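Local coordinates for DUF115 domain-containing protein (Magnetospirillum magneticum AMB-1, PDB 5MU5) that probably transfers sugars to flagellin as a glycosyltransferase of the Maf family and is involved in the formation of bacterial flagella, at residues Val290-Val299 / Leu509-Lys518; Glu455-Ser465 / Phe490-Ile498. All blocks are in the same frame, centred on the assembly; numbering follows the deposited sequence.

Both contacts belong to the part of the chain built on the mixed sheet that contains strands 275-278, 299-303, 408-412 and 488-491. Contact 1 joins the helix-to-strand turn before 299-303 to the segment leading into helix 515-528; contact 2 joins a hairpin to the loop after strand 488-491, and is nested in sequence inside the loop that contact 1 closes. Their centres are about 25 Å apart and their nearest atoms about 5 Å, without touching. Strand 408-412 connects them: Y410 meets L509 and L511 of contact 1 and stacks on F490, at the start of 490-498. In contact 2 the side chain of F459 lies about 4 Å from a bound tetraethylene glycol, probably from the crystallisation liquor.

Contact 1: residues Val290-Val299 / Leu509-Lys518; sequences VIKANQDRAV and LRLKSTPDMK
The guanidinium of R297 lies obliquely to L511 CB and S513 O of the facing segment. N294 CA sits over one of its faces, toward the rim, and D296 meets it from the edge, with OD2 in plane and OD1 forming a salt bridge to NH1 (2.7 Å). The N294 amide is held by ND2 giving a nearly straight bond (171°) to V290 O, in the amide plane, while its OD1 packs 3.3 Å from L511 CD1. L509 CD2 reaches the other branch of this amide, ND2, and V290 CG1 as well. S513 OG donates to R297 O (2.7 Å). K518 stands on the first turn of helix 515-528, N-capped by T514, whose OG1 accepts from M517 N. With CG anti to the backbone N (chi1 -179°) and an extended chain beyond, the lysine runs past D296 O, and NZ meets Q295 O almost head-on (2.8 Å, C=O...NZ 176°) and A298 O weakly (3.0 Å); D318 pairs with the same NZ. In this turn of the beta-alpha-beta crossover from strand 275-278 to 299-303, R297 O thus answers to the serine, Q295 O and A298 O to the lysine; D318 and the latter two carbonyls would probably keep the ammonium charged.

Contact 2: residues Glu455-Ser465 / Phe490-Ile498; sequences EPGNFGGVVYS and FNCSDGVMI
Backbone bonds join G457 and V496 in a single beta bridge: N458 N donates to G495 O (2.7 Å) and M497 N to P456 O (3.1 Å), both nearly straight. Side-chain bonds follow from N458, whose CG is anti to its own N (chi1 -175°), placing ND2 between two carbonyls: S493 O (3.0 Å) and N491 O (2.9 Å), the latter approached from above the carbonyl plane. Its amide also stacks on that of N491, planes 30° apart, while N491 OD1 accepts from S493 N in an Asx turn. With an alanine in place of N458, the carbonyls of N491 and S493 would probably be left without their shared donor and the N491 amide without its stacking partner. Water 2 links N458 OD1, N491 ND2 and I498 N; water 3 joins F459 N to G495 O and D494 OD1, an oxygen also paired with R419. Carbon meets oxygen where the F459 ring turns its edge to C492 O and D494 OD1, and where M497 CE rests near G457 O and N458 O. The apolar pair V463 CG2 and V496 CG1 is tight, at 3.2 Å. The whole is a beta hairpin, strands 453-456 and 462-465 with a type I turn from G457 to G460, docked on the loop after strand 488-491 of a mostly parallel sheet.

Contact 1: residues Val290-Val299 / Leu509-Lys518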
ATOM      1  N   VAL A 290     -38.456  -8.116  -1.642  1.00 45.17           N
ATOM      2  CA  VAL A 290     -37.900  -9.450  -1.824  1.00 43.10           C
ATOM      3  C   VAL A 290     -37.009  -9.823  -0.640  1.00 41.47           C
ATOM      4  O   VAL A 290     -37.011 -10.955  -0.176  1.00 38.48           O
ATOM      5  CB  VAL A 290     -37.132  -9.558  -3.157  1.00 43.52           C
ATOM      6  CG1 VAL A 290     -36.424 -10.900  -3.292  1.00 43.03           C
ATOM      7  CG2 VAL A 290     -38.102  -9.377  -4.310  1.00 44.78           C
ATOM      8  N   ILE A 291     -36.245  -8.864  -0.152  1.00 41.04           N
ATOM      9  CA  ILE A 291     -35.390  -9.112   0.993  1.00 41.22           C
ATOM     10  C   ILE A 291     -36.282  -9.445   2.190  1.00 42.88           C
ATOM     11  O   ILE A 291     -36.001 -10.365   2.956  1.00 43.46           O
ATOM     12  CB  ILE A 291     -34.531  -7.882   1.334  1.00 40.04           C
ATOM     13  CG1 ILE A 291     -33.562  -7.572   0.194  1.00 41.54           C
ATOM     14  CG2 ILE A 291     -33.733  -8.124   2.606  1.00 40.09           C
ATOM     15  CD1 ILE A 291     -32.846  -6.245   0.336  1.00 39.01           C
ATOM     16  N   LYS A 292     -37.360  -8.689   2.336  1.00 44.76           N
ATOM     17  CA  LYS A 292     -38.290  -8.869   3.450  1.00 46.37           C
ATOM     18  C   LYS A 292     -38.963 -10.227   3.412  1.00 46.20           C
ATOM     19  O   LYS A 292     -39.024 -10.910   4.423  1.00 44.11           O
ATOM     20  CB  LYS A 292     -39.341  -7.773   3.451  1.00 47.61           C
ATOM     21  CG  LYS A 292     -40.163  -7.742   4.715  1.00 50.79           C
ATOM     22  CD  LYS A 292     -40.877  -6.415   4.891  1.00 52.93           C
ATOM     23  CE  LYS A 292     -41.528  -6.392   6.267  1.00 55.66           C
ATOM     24  NZ  LYS A 292     -42.348  -5.171   6.463  1.00 56.32           N
ATOM     25  N   ALA A 293     -39.415 -10.621   2.228  1.00 47.69           N
ATOM     26  CA  ALA A 293     -40.093 -11.902   2.026  1.00 48.48           C
ATOM     27  C   ALA A 293     -39.167 -13.101   2.197  1.00 45.92           C
ATOM     28  O   ALA A 293     -39.641 -14.211   2.383  1.00 44.76           O
ATOM     29  CB  ALA A 293     -40.726 -11.944   0.642  1.00 50.66           C
ATOM     30  N   ASN A 294     -37.861 -12.881   2.161  1.00 42.21           N
ATOM     31  CA  ASN A 294     -36.908 -13.973   2.285  1.00 42.52           C
ATOM     32  C   ASN A 294     -36.057 -13.971   3.558  1.00 42.03           C
ATOM     33  O   ASN A 294     -35.294 -14.900   3.774  1.00 41.50           O
ATOM     34  CB  ASN A 294     -35.994 -13.983   1.057  1.00 42.00           C
ATOM     35  CG  ASN A 294     -36.691 -14.519  -0.166  1.00 43.79           C
ATOM     36  OD1 ASN A 294     -36.770 -15.728  -0.363  1.00 42.61           O
ATOM     37  ND2 ASN A 294     -37.200 -13.623  -1.002  1.00 44.77           N
ATOM     38  N   GLN A 295     -36.192 -12.961   4.408  1.00 42.09           N
ATOM     39  CA  GLN A 295     -35.306 -12.848   5.558  1.00 44.44           C
ATOM     40  C   GLN A 295     -35.408 -14.021   6.514  1.00 46.04           C
ATOM     41  O   GLN A 295     -34.463 -14.285   7.267  1.00 47.99           O
ATOM     42  CB  GLN A 295     -35.518 -11.542   6.324  1.00 43.94           C
ATOM     43  CG  GLN A 295     -36.784 -11.494   7.149  1.00 43.81           C
ATOM     44  CD  GLN A 295     -36.894 -10.192   7.900  1.00 43.99           C
ATOM     45  OE1 GLN A 295     -35.985  -9.808   8.615  1.00 44.54           O
ATOM     46  NE2 GLN A 295     -38.009  -9.501   7.736  1.00 47.20           N
ATOM     47  N   ASP A 296     -36.529 -14.730   6.483  1.00 44.75           N
ATOM     48  CA  ASP A 296     -36.687 -15.910   7.332  1.00 48.23           C
ATOM     49  C   ASP A 296     -35.771 -17.099   6.943  1.00 47.82           C
ATOM     50  O   ASP A 296     -35.463 -17.944   7.805  1.00 47.23           O
ATOM     51  CB  ASP A 296     -38.160 -16.338   7.414  1.00 51.14           C
ATOM     52  CG  ASP A 296     -38.730 -16.744   6.071  1.00 57.99           C
ATOM     53  OD1 ASP A 296     -38.197 -16.310   5.016  1.00 62.65           O
ATOM     54  OD2 ASP A 296     -39.736 -17.491   6.063  1.00 66.38           O
ATOM     55  N   ARG A 297     -35.324 -17.145   5.684  1.00 43.97           N
ATOM     56  CA  ARG A 297     -34.468 -18.222   5.193  1.00 45.08           C
ATOM     57  C   ARG A 297     -33.153 -17.781   4.519  1.00 43.89           C
ATOM     58  O   ARG A 297     -32.519 -18.551   3.786  1.00 45.33           O
ATOM     59  CB  ARG A 297     -35.249 -19.140   4.267  1.00 48.29           C
ATOM     60  CG  ARG A 297     -35.718 -18.507   2.973  1.00 52.74           C
ATOM     61  CD  ARG A 297     -36.666 -19.460   2.266  1.00 58.81           C
ATOM     62  NE  ARG A 297     -37.495 -18.784   1.278  1.00 67.83           N
ATOM     63  CZ  ARG A 297     -38.534 -18.001   1.568  1.00 76.38           C
ATOM     64  NH1 ARG A 297     -38.882 -17.772   2.837  1.00 80.09           N
ATOM     65  NH2 ARG A 297     -39.222 -17.427   0.583  1.00 77.59           N
ATOM     66  N   ALA A 298     -32.722 -16.561   4.795  1.00 41.48           N
ATOM     67  CA  ALA A 298     -31.419 -16.091   4.345  1.00 38.49           C
ATOM     68  C   ALA A 298     -30.750 -15.311   5.458  1.00 38.36           C
ATOM     69  O   ALA A 298     -31.420 -14.699   6.282  1.00 38.96           O
ATOM     70  CB  ALA A 298     -31.557 -15.219   3.114  1.00 38.31           C
ATOM     71  N   VAL A 299     -29.423 -15.299   5.471  1.00 35.93           N
ATOM     72  CA  VAL A 299     -28.713 -14.539   6.488  1.00 35.93           C
ATOM     73  C   VAL A 299     -28.571 -13.122   5.968  1.00 35.83           C
ATOM     74  O   VAL A 299     -28.127 -12.949   4.849  1.00 35.97           O
ATOM     75  CB  VAL A 299     -27.356 -15.188   6.784  1.00 36.12           C
ATOM     76  CG1 VAL A 299     -26.486 -14.285   7.652  1.00 35.85           C
ATOM     77  CG2 VAL A 299     -27.611 -16.541   7.440  1.00 35.57           C
ATOM     78  N   LEU A 509     -35.152 -14.027  -8.162  1.00 44.44           N
ATOM     79  CA  LEU A 509     -34.520 -14.726  -7.056  1.00 47.62           C
ATOM     80  C   LEU A 509     -35.430 -15.808  -6.493  1.00 47.98           C
ATOM     81  O   LEU A 509     -36.552 -15.517  -6.130  1.00 50.65           O
ATOM     82  CB  LEU A 509     -34.163 -13.719  -5.966  1.00 48.70           C
ATOM     83  CG  LEU A 509     -33.538 -14.206  -4.661  1.00 50.67           C
ATOM     84  CD1 LEU A 509     -32.640 -13.123  -4.073  1.00 51.15           C
ATOM     85  CD2 LEU A 509     -34.593 -14.625  -3.650  1.00 50.34           C
ATOM     86  N   ARG A 510     -34.949 -17.049  -6.452  1.00 49.11           N
ATOM     87  CA  ARG A 510     -35.661 -18.176  -5.816  1.00 51.54           C
ATOM     88  C   ARG A 510     -34.636 -18.887  -4.954  1.00 49.37           C
ATOM     89  O   ARG A 510     -33.591 -19.293  -5.451  1.00 50.17           O
ATOM     90  CB  ARG A 510     -36.195 -19.203  -6.831  1.00 53.99           C
ATOM     91  CG  ARG A 510     -37.259 -18.716  -7.803  1.00 60.92           C
ATOM     92  CD  ARG A 510     -38.574 -18.338  -7.118  1.00 64.50           C
ATOM     93  NE  ARG A 510     -39.583 -17.917  -8.090  1.00 68.51           N
ATOM     94  CZ  ARG A 510     -39.608 -16.736  -8.712  1.00 72.35           C
ATOM     95  NH1 ARG A 510     -38.669 -15.813  -8.494  1.00 71.02           N
ATOM     96  NH2 ARG A 510     -40.578 -16.472  -9.577  1.00 76.44           N
ATOM     97  N   LEU A 511     -34.931 -19.060  -3.679  1.00 48.09           N
ATOM     98  CA  LEU A 511     -34.009 -19.716  -2.770  1.00 46.41           C
ATOM     99  C   LEU A 511     -34.441 -21.153  -2.522  1.00 49.40           C
ATOM    100  O   LEU A 511     -35.612 -21.471  -2.616  1.00 54.28           O
ATOM    101  CB  LEU A 511     -33.951 -18.952  -1.454  1.00 44.02           C
ATOM    102  CG  LEU A 511     -33.613 -17.465  -1.568  1.00 43.19           C
ATOM    103  CD1 LEU A 511     -33.670 -16.845  -0.176  1.00 43.19           C
ATOM    104  CD2 LEU A 511     -32.253 -17.248  -2.213  1.00 40.48           C
ATOM    105  N   LYS A 512     -33.487 -22.015  -2.197  1.00 51.75           N
ATOM    106  CA  LYS A 512     -33.762 -23.416  -1.896  1.00 55.14           C
ATOM    107  C   LYS A 512     -33.735 -23.661  -0.383  1.00 52.49           C
ATOM    108  O   LYS A 512     -33.946 -24.772   0.071  1.00 56.37           O
ATOM    109  CB  LYS A 512     -32.706 -24.301  -2.570  1.00 57.60           C
ATOM    110  CG  LYS A 512     -32.675 -24.187  -4.088  1.00 63.41           C
ATOM    111  CD  LYS A 512     -31.372 -24.728  -4.669  1.00 69.71           C
ATOM    112  CE  LYS A 512     -31.298 -24.500  -6.177  1.00 73.19           C
ATOM    113  NZ  LYS A 512     -29.881 -24.371  -6.616  1.00 77.11           N
ATOM    114  N   SER A 513     -33.485 -22.622   0.399  1.00 48.81           N
ATOM    115  CA  SER A 513     -33.297 -22.777   1.839  1.00 48.05           C
ATOM    116  C   SER A 513     -34.596 -22.739   2.633  1.00 46.60           C
ATOM    117  O   SER A 513     -35.639 -22.411   2.108  1.00 45.46           O
ATOM    118  CB  SER A 513     -32.385 -21.664   2.338  1.00 46.59           C
ATOM    119  OG  SER A 513     -32.885 -20.416   1.887  1.00 50.65           O
ATOM    120  N   THR A 514     -34.486 -23.057   3.917  1.00 47.41           N
ATOM    121  CA  THR A 514     -35.591 -23.008   4.871  1.00 48.84           C
ATOM    122  C   THR A 514     -35.179 -22.268   6.144  1.00 48.52           C
ATOM    123  O   THR A 514     -33.975 -22.058   6.394  1.00 48.81           O
ATOM    124  CB  THR A 514     -35.979 -24.423   5.309  1.00 50.11           C
ATOM    125  OG1 THR A 514     -34.905 -24.999   6.067  1.00 48.29           O
ATOM    126  CG2 THR A 514     -36.273 -25.295   4.102  1.00 50.84           C
ATOM    127  N   PRO A 515     -36.163 -21.882   6.975  1.00 47.55           N
ATOM    128  CA  PRO A 515     -35.775 -21.282   8.259  1.00 47.51           C
ATOM    129  C   PRO A 515     -34.929 -22.216   9.128  1.00 47.07           C
ATOM    130  O   PRO A 515     -34.053 -21.739   9.834  1.00 49.35           O
ATOM    131  CB  PRO A 515     -37.114 -20.979   8.937  1.00 47.06           C
ATOM    132  CG  PRO A 515     -38.105 -20.915   7.830  1.00 46.99           C
ATOM    133  CD  PRO A 515     -37.617 -21.832   6.750  1.00 47.01           C
ATOM    134  N   ASP A 516     -35.191 -23.521   9.080  1.00 47.75           N
ATOM    135  CA  ASP A 516     -34.387 -24.508   9.838  1.00 47.97           C
ATOM    136  C   ASP A 516     -32.933 -24.534   9.387  1.00 45.50           C
ATOM    137  O   ASP A 516     -32.022 -24.585  10.221  1.00 42.92           O
ATOM    138  CB  ASP A 516     -34.980 -25.925   9.723  1.00 51.06           C
ATOM    139  CG  ASP A 516     -36.237 -26.116  10.585  1.00 55.13           C
ATOM    140  OD1 ASP A 516     -36.737 -25.104  11.115  1.00 55.84           O
ATOM    141  OD2 ASP A 516     -36.720 -27.276  10.738  1.00 60.12           O
ATOM    142  N   MET A 517     -32.725 -24.504   8.068  1.00 45.26           N
ATOM    143  CA  MET A 517     -31.390 -24.488   7.489  1.00 45.58           C
ATOM    144  C   MET A 517     -30.635 -23.241   7.971  1.00 43.18           C
ATOM    145  O   MET A 517     -29.452 -23.317   8.363  1.00 40.60           O
ATOM    146  CB  MET A 517     -31.476 -24.512   5.958  1.00 50.61           C
ATOM    147  CG  MET A 517     -30.124 -24.658   5.247  1.00 54.57           C
ATOM    148  SD  MET A 517     -30.194 -24.553   3.432  1.00 60.34           S
ATOM    149  CE  MET A 517     -31.328 -25.913   3.059  1.00 57.62           C
ATOM    150  N   LYS A 518     -31.332 -22.103   7.955  1.00 42.32           N
ATOM    151  CA  LYS A 518     -30.785 -20.836   8.428  1.00 40.75           C
ATOM    152  C   LYS A 518     -30.360 -20.947   9.887  1.00 42.05           C
ATOM    153  O   LYS A 518     -29.246 -20.544  10.231  1.00 42.17           O
ATOM    154  CB  LYS A 518     -31.800 -19.694   8.287  1.00 41.13           C
ATOM    155  CG  LYS A 518     -31.248 -18.356   8.757  1.00 41.36           C
ATOM    156  CD  LYS A 518     -32.253 -17.220   8.673  1.00 42.58           C
ATOM    157  CE  LYS A 518     -31.557 -15.965   9.148  1.00 44.84           C
ATOM    158  NZ  LYS A 518     -32.437 -14.780   9.113  1.00 48.72           N
TER

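Contact 2: residues Glu455-Ser465 / Phe490-Ile498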
ATOM      1  N   GLU A 455     -18.846   3.383 -16.514  1.00 36.12           N
ATOM      2  CA  GLU A 455     -18.507   1.985 -16.312  1.00 38.05           C
ATOM      3  C   GLU A 455     -19.658   1.106 -16.741  1.00 35.73           C
ATOM      4  O   GLU A 455     -20.797   1.516 -16.645  1.00 36.00           O
ATOM      5  CB  GLU A 455     -18.198   1.721 -14.835  1.00 37.71           C
ATOM      6  CG  GLU A 455     -16.931   2.386 -14.321  1.00 42.41           C
ATOM      7  CD  GLU A 455     -15.672   1.979 -15.087  1.00 47.04           C
ATOM      8  OE1 GLU A 455     -15.435   0.762 -15.281  1.00 44.54           O
ATOM      9  OE2 GLU A 455     -14.917   2.883 -15.505  1.00 47.72           O
ATOM     10  N   PRO A 456     -19.370  -0.114 -17.208  1.00 38.50           N
ATOM     11  CA  PRO A 456     -20.489  -0.980 -17.556  1.00 38.03           C
ATOM     12  C   PRO A 456     -21.347  -1.257 -16.320  1.00 36.10           C
ATOM     13  O   PRO A 456     -20.819  -1.406 -15.209  1.00 33.03           O
ATOM     14  CB  PRO A 456     -19.811  -2.275 -18.054  1.00 38.14           C
ATOM     15  CG  PRO A 456     -18.420  -2.205 -17.547  1.00 40.44           C
ATOM     16  CD  PRO A 456     -18.075  -0.755 -17.497  1.00 40.81           C
ATOM     17  N   GLY A 457     -22.654  -1.300 -16.523  1.00 33.44           N
ATOM     18  CA  GLY A 457     -23.584  -1.492 -15.447  1.00 34.07           C
ATOM     19  C   GLY A 457     -23.895  -2.952 -15.260  1.00 35.31           C
ATOM     20  O   GLY A 457     -23.788  -3.740 -16.197  1.00 38.60           O
ATOM     21  N   ASN A 458     -24.277  -3.313 -14.040  1.00 34.71           N
ATOM     22  CA  ASN A 458     -24.686  -4.679 -13.732  1.00 34.89           C
ATOM     23  C   ASN A 458     -25.835  -5.150 -14.636  1.00 36.22           C
ATOM     24  O   ASN A 458     -25.832  -6.301 -15.120  1.00 37.59           O
ATOM     25  CB  ASN A 458     -25.102  -4.766 -12.270  1.00 34.44           C
ATOM     26  CG  ASN A 458     -25.427  -6.181 -11.830  1.00 34.69           C
ATOM     27  OD1 ASN A 458     -24.631  -7.102 -12.018  1.00 34.71           O
ATOM     28  ND2 ASN A 458     -26.597  -6.354 -11.207  1.00 31.94           N
ATOM     29  N   PHE A 459     -26.811  -4.274 -14.857  1.00 35.23           N
ATOM     30  CA  PHE A 459     -27.938  -4.586 -15.757  1.00 37.31           C
ATOM     31  C   PHE A 459     -27.727  -3.953 -17.115  1.00 38.06           C
ATOM     32  O   PHE A 459     -28.678  -3.509 -17.774  1.00 38.73           O
ATOM     33  CB  PHE A 459     -29.294  -4.180 -15.135  1.00 37.96           C
ATOM     34  CG  PHE A 459     -29.623  -4.960 -13.892  1.00 39.14           C
ATOM     35  CD1 PHE A 459     -29.636  -6.348 -13.919  1.00 40.03           C
ATOM     36  CD2 PHE A 459     -29.862  -4.318 -12.694  1.00 41.47           C
ATOM     37  CE1 PHE A 459     -29.896  -7.078 -12.774  1.00 43.45           C
ATOM     38  CE2 PHE A 459     -30.141  -5.041 -11.545  1.00 42.04           C
ATOM     39  CZ  PHE A 459     -30.156  -6.420 -11.584  1.00 41.50           C
ATOM     40  N   GLY A 460     -26.468  -3.930 -17.544  1.00 39.00           N
ATOM     41  CA  GLY A 460     -26.123  -3.397 -18.857  1.00 41.17           C
ATOM     42  C   GLY A 460     -26.086  -1.884 -18.857  1.00 41.39           C
ATOM     43  O   GLY A 460     -26.299  -1.231 -17.843  1.00 43.59           O
ATOM     44  N   GLY A 461     -25.811  -1.323 -20.010  1.00 43.20           N
ATOM     45  CA  GLY A 461     -25.683   0.107 -20.101  1.00 44.10           C
ATOM     46  C   GLY A 461     -24.490   0.634 -19.315  1.00 43.34           C
ATOM     47  O   GLY A 461     -23.486  -0.057 -19.091  1.00 40.73           O
ATOM     48  N   VAL A 462     -24.651   1.859 -18.851  1.00 42.55           N
ATOM     49  CA  VAL A 462     -23.577   2.599 -18.267  1.00 42.32           C
ATOM     50  C   VAL A 462     -23.973   3.150 -16.914  1.00 39.77           C
ATOM     51  O   VAL A 462     -25.089   3.633 -16.726  1.00 39.22           O
ATOM     52  CB  VAL A 462     -23.224   3.749 -19.248  1.00 43.38           C
ATOM     53  CG1 VAL A 462     -22.512   4.894 -18.566  1.00 45.85           C
ATOM     54  CG2 VAL A 462     -22.404   3.200 -20.404  1.00 43.81           C
ATOM     55  N   VAL A 463     -23.052   3.079 -15.971  1.00 39.03           N
ATOM     56  CA  VAL A 463     -23.246   3.763 -14.708  1.00 40.60           C
ATOM     57  C   VAL A 463     -22.020   4.646 -14.465  1.00 39.69           C
ATOM     58  O   VAL A 463     -20.922   4.328 -14.906  1.00 41.62           O
ATOM     59  CB  VAL A 463     -23.499   2.798 -13.510  1.00 40.07           C
ATOM     60  CG1 VAL A 463     -24.606   1.800 -13.827  1.00 40.47           C
ATOM     61  CG2 VAL A 463     -22.251   2.059 -13.126  1.00 41.82           C
ATOM     62  N   TYR A 464     -22.240   5.778 -13.811  1.00 36.98           N
ATOM     63  CA  TYR A 464     -21.182   6.669 -13.416  1.00 37.17           C
ATOM     64  C   TYR A 464     -20.662   6.326 -12.011  1.00 36.29           C
ATOM     65  O   TYR A 464     -21.422   6.206 -11.042  1.00 35.31           O
ATOM     66  CB  TYR A 464     -21.683   8.103 -13.472  1.00 38.38           C
ATOM     67  CG  TYR A 464     -21.875   8.596 -14.884  1.00 38.38           C
ATOM     68  CD1 TYR A 464     -23.032   8.333 -15.582  1.00 41.78           C
ATOM     69  CD2 TYR A 464     -20.889   9.325 -15.509  1.00 43.67           C
ATOM     70  CE1 TYR A 464     -23.206   8.791 -16.878  1.00 45.68           C
ATOM     71  CE2 TYR A 464     -21.044   9.785 -16.802  1.00 48.39           C
ATOM     72  CZ  TYR A 464     -22.211   9.527 -17.475  1.00 46.26           C
ATOM     73  OH  TYR A 464     -22.346  10.010 -18.741  1.00 51.84           O
ATOM     74  N   SER A 465     -19.361   6.202 -11.903  1.00 34.98           N
ATOM     75  CA  SER A 465     -18.747   5.771 -10.688  1.00 39.47           C
ATOM     76  C   SER A 465     -17.508   6.605 -10.375  1.00 41.63           C
ATOM     77  O   SER A 465     -16.869   7.130 -11.269  1.00 46.37           O
ATOM     78  CB  SER A 465     -18.393   4.300 -10.855  1.00 41.38           C
ATOM     79  OG  SER A 465     -17.885   3.763  -9.656  1.00 48.43           O
ATOM     80  N   PHE A 490     -24.559 -13.461  -6.798  1.00 35.25           N
ATOM     81  CA  PHE A 490     -25.526 -12.781  -7.634  1.00 35.16           C
ATOM     82  C   PHE A 490     -25.582 -11.325  -7.258  1.00 35.46           C
ATOM     83  O   PHE A 490     -25.481 -10.982  -6.092  1.00 37.36           O
ATOM     84  CB  PHE A 490     -26.886 -13.427  -7.474  1.00 37.25           C
ATOM     85  CG  PHE A 490     -26.890 -14.877  -7.843  1.00 41.92           C
ATOM     86  CD1 PHE A 490     -26.641 -15.850  -6.887  1.00 43.04           C
ATOM     87  CD2 PHE A 490     -27.078 -15.271  -9.161  1.00 44.39           C
ATOM     88  CE1 PHE A 490     -26.624 -17.186  -7.232  1.00 43.91           C
ATOM     89  CE2 PHE A 490     -27.066 -16.603  -9.506  1.00 43.90           C
ATOM     90  CZ  PHE A 490     -26.831 -17.559  -8.549  1.00 45.26           C
ATOM     91  N   ASN A 491     -25.679 -10.451  -8.250  1.00 36.87           N
ATOM     92  CA  ASN A 491     -25.772  -9.034  -7.972  1.00 37.92           C
ATOM     93  C   ASN A 491     -27.148  -8.598  -8.402  1.00 37.45           C
ATOM     94  O   ASN A 491     -27.454  -8.662  -9.587  1.00 35.28           O
ATOM     95  CB  ASN A 491     -24.701  -8.252  -8.723  1.00 37.39           C
ATOM     96  CG  ASN A 491     -24.667  -6.782  -8.334  1.00 39.12           C
ATOM     97  OD1 ASN A 491     -25.396  -6.330  -7.430  1.00 40.09           O
ATOM     98  ND2 ASN A 491     -23.812  -6.022  -9.010  1.00 37.45           N
ATOM     99  N   CYS A 492     -27.972  -8.201  -7.430  1.00 35.46           N
ATOM    100  CA  CYS A 492     -29.309  -7.678  -7.688  1.00 36.87           C
ATOM    101  C   CYS A 492     -29.349  -6.149  -7.713  1.00 36.86           C
ATOM    102  O   CYS A 492     -30.407  -5.550  -7.981  1.00 36.29           O
ATOM    103  CB  CYS A 492     -30.308  -8.202  -6.636  1.00 41.52           C
ATOM    104  SG  CYS A 492     -30.413 -10.018  -6.505  1.00 41.69           S
ATOM    105  N   SER A 493     -28.201  -5.516  -7.455  1.00 36.34           N
ATOM    106  CA  SER A 493     -28.098  -4.060  -7.394  1.00 35.45           C
ATOM    107  C   SER A 493     -28.106  -3.409  -8.781  1.00 35.95           C
ATOM    108  O   SER A 493     -27.517  -3.925  -9.722  1.00 34.85           O
ATOM    109  CB  SER A 493     -26.809  -3.661  -6.675  1.00 36.26           C
ATOM    110  OG  SER A 493     -26.690  -4.367  -5.459  1.00 39.10           O
ATOM    111  N   ASP A 494     -28.750  -2.256  -8.901  1.00 36.91           N
ATOM    112  CA  ASP A 494     -28.745  -1.546 -10.163  1.00 38.14           C
ATOM    113  C   ASP A 494     -27.578  -0.558 -10.179  1.00 38.07           C
ATOM    114  O   ASP A 494     -27.778   0.646 -10.125  1.00 40.49           O
ATOM    115  CB  ASP A 494     -30.080  -0.838 -10.423  1.00 38.38           C
ATOM    116  CG  ASP A 494     -30.185  -0.285 -11.870  1.00 42.42           C
ATOM    117  OD1 ASP A 494     -29.381  -0.663 -12.764  1.00 41.23           O
ATOM    118  OD2 ASP A 494     -31.077   0.547 -12.110  1.00 46.16           O
ATOM    119  N   GLY A 495     -26.355  -1.079 -10.249  1.00 36.29           N
ATOM    120  CA  GLY A 495     -25.152  -0.239 -10.242  1.00 32.95           C
ATOM    121  C   GLY A 495     -24.131  -0.840 -11.163  1.00 31.93           C
ATOM    122  O   GLY A 495     -24.503  -1.408 -12.186  1.00 32.03           O
ATOM    123  N   VAL A 496     -22.850  -0.727 -10.811  1.00 32.84           N
ATOM    124  CA  VAL A 496     -21.783  -1.269 -11.649  1.00 35.01           C
ATOM    125  C   VAL A 496     -21.764  -2.792 -11.706  1.00 33.39           C
ATOM    126  O   VAL A 496     -22.184  -3.475 -10.769  1.00 33.08           O
ATOM    127  CB  VAL A 496     -20.349  -0.895 -11.185  1.00 37.88           C
ATOM    128  CG1 VAL A 496     -20.130   0.591 -11.198  1.00 41.39           C
ATOM    129  CG2 VAL A 496     -20.017  -1.501  -9.823  1.00 37.49           C
ATOM    130  N   MET A 497     -21.219  -3.294 -12.804  1.00 32.36           N
ATOM    131  CA  MET A 497     -20.908  -4.701 -12.969  1.00 33.28           C
ATOM    132  C   MET A 497     -19.717  -5.044 -12.049  1.00 33.26           C
ATOM    133  O   MET A 497     -18.681  -4.360 -12.036  1.00 32.24           O
ATOM    134  CB  MET A 497     -20.515  -4.969 -14.437  1.00 35.45           C
ATOM    135  CG  MET A 497     -20.233  -6.433 -14.758  1.00 39.12           C
ATOM    136  SD  MET A 497     -21.709  -7.477 -14.601  1.00 44.61           S
ATOM    137  CE  MET A 497     -22.402  -7.168 -16.237  1.00 41.04           C
ATOM    138  N   ILE A 498     -19.873  -6.097 -11.263  1.00 32.63           N
ATOM    139  CA  ILE A 498     -18.813  -6.595 -10.407  1.00 32.48           C
ATOM    140  C   ILE A 498     -18.357  -7.958 -10.958  1.00 32.99           C
ATOM    141  O   ILE A 498     -19.182  -8.837 -11.209  1.00 33.86           O
ATOM    142  CB  ILE A 498     -19.313  -6.739  -8.966  1.00 32.66           C
ATOM    143  CG1 ILE A 498     -19.877  -5.396  -8.472  1.00 33.33           C
ATOM    144  CG2 ILE A 498     -18.204  -7.230  -8.062  1.00 32.24           C
ATOM    145  CD1 ILE A 498     -20.678  -5.489  -7.190  1.00 33.71           C
TER
HETATM  146  O   HOH W   1     -18.008  -2.118 -13.726  1.00 43.28           O
HETATM  147  O   HOH W   2     -22.230  -7.432 -11.025  1.00 34.15           O
HETATM  148  O   HOH W   3     -26.939  -1.845 -13.351  1.00 29.51           O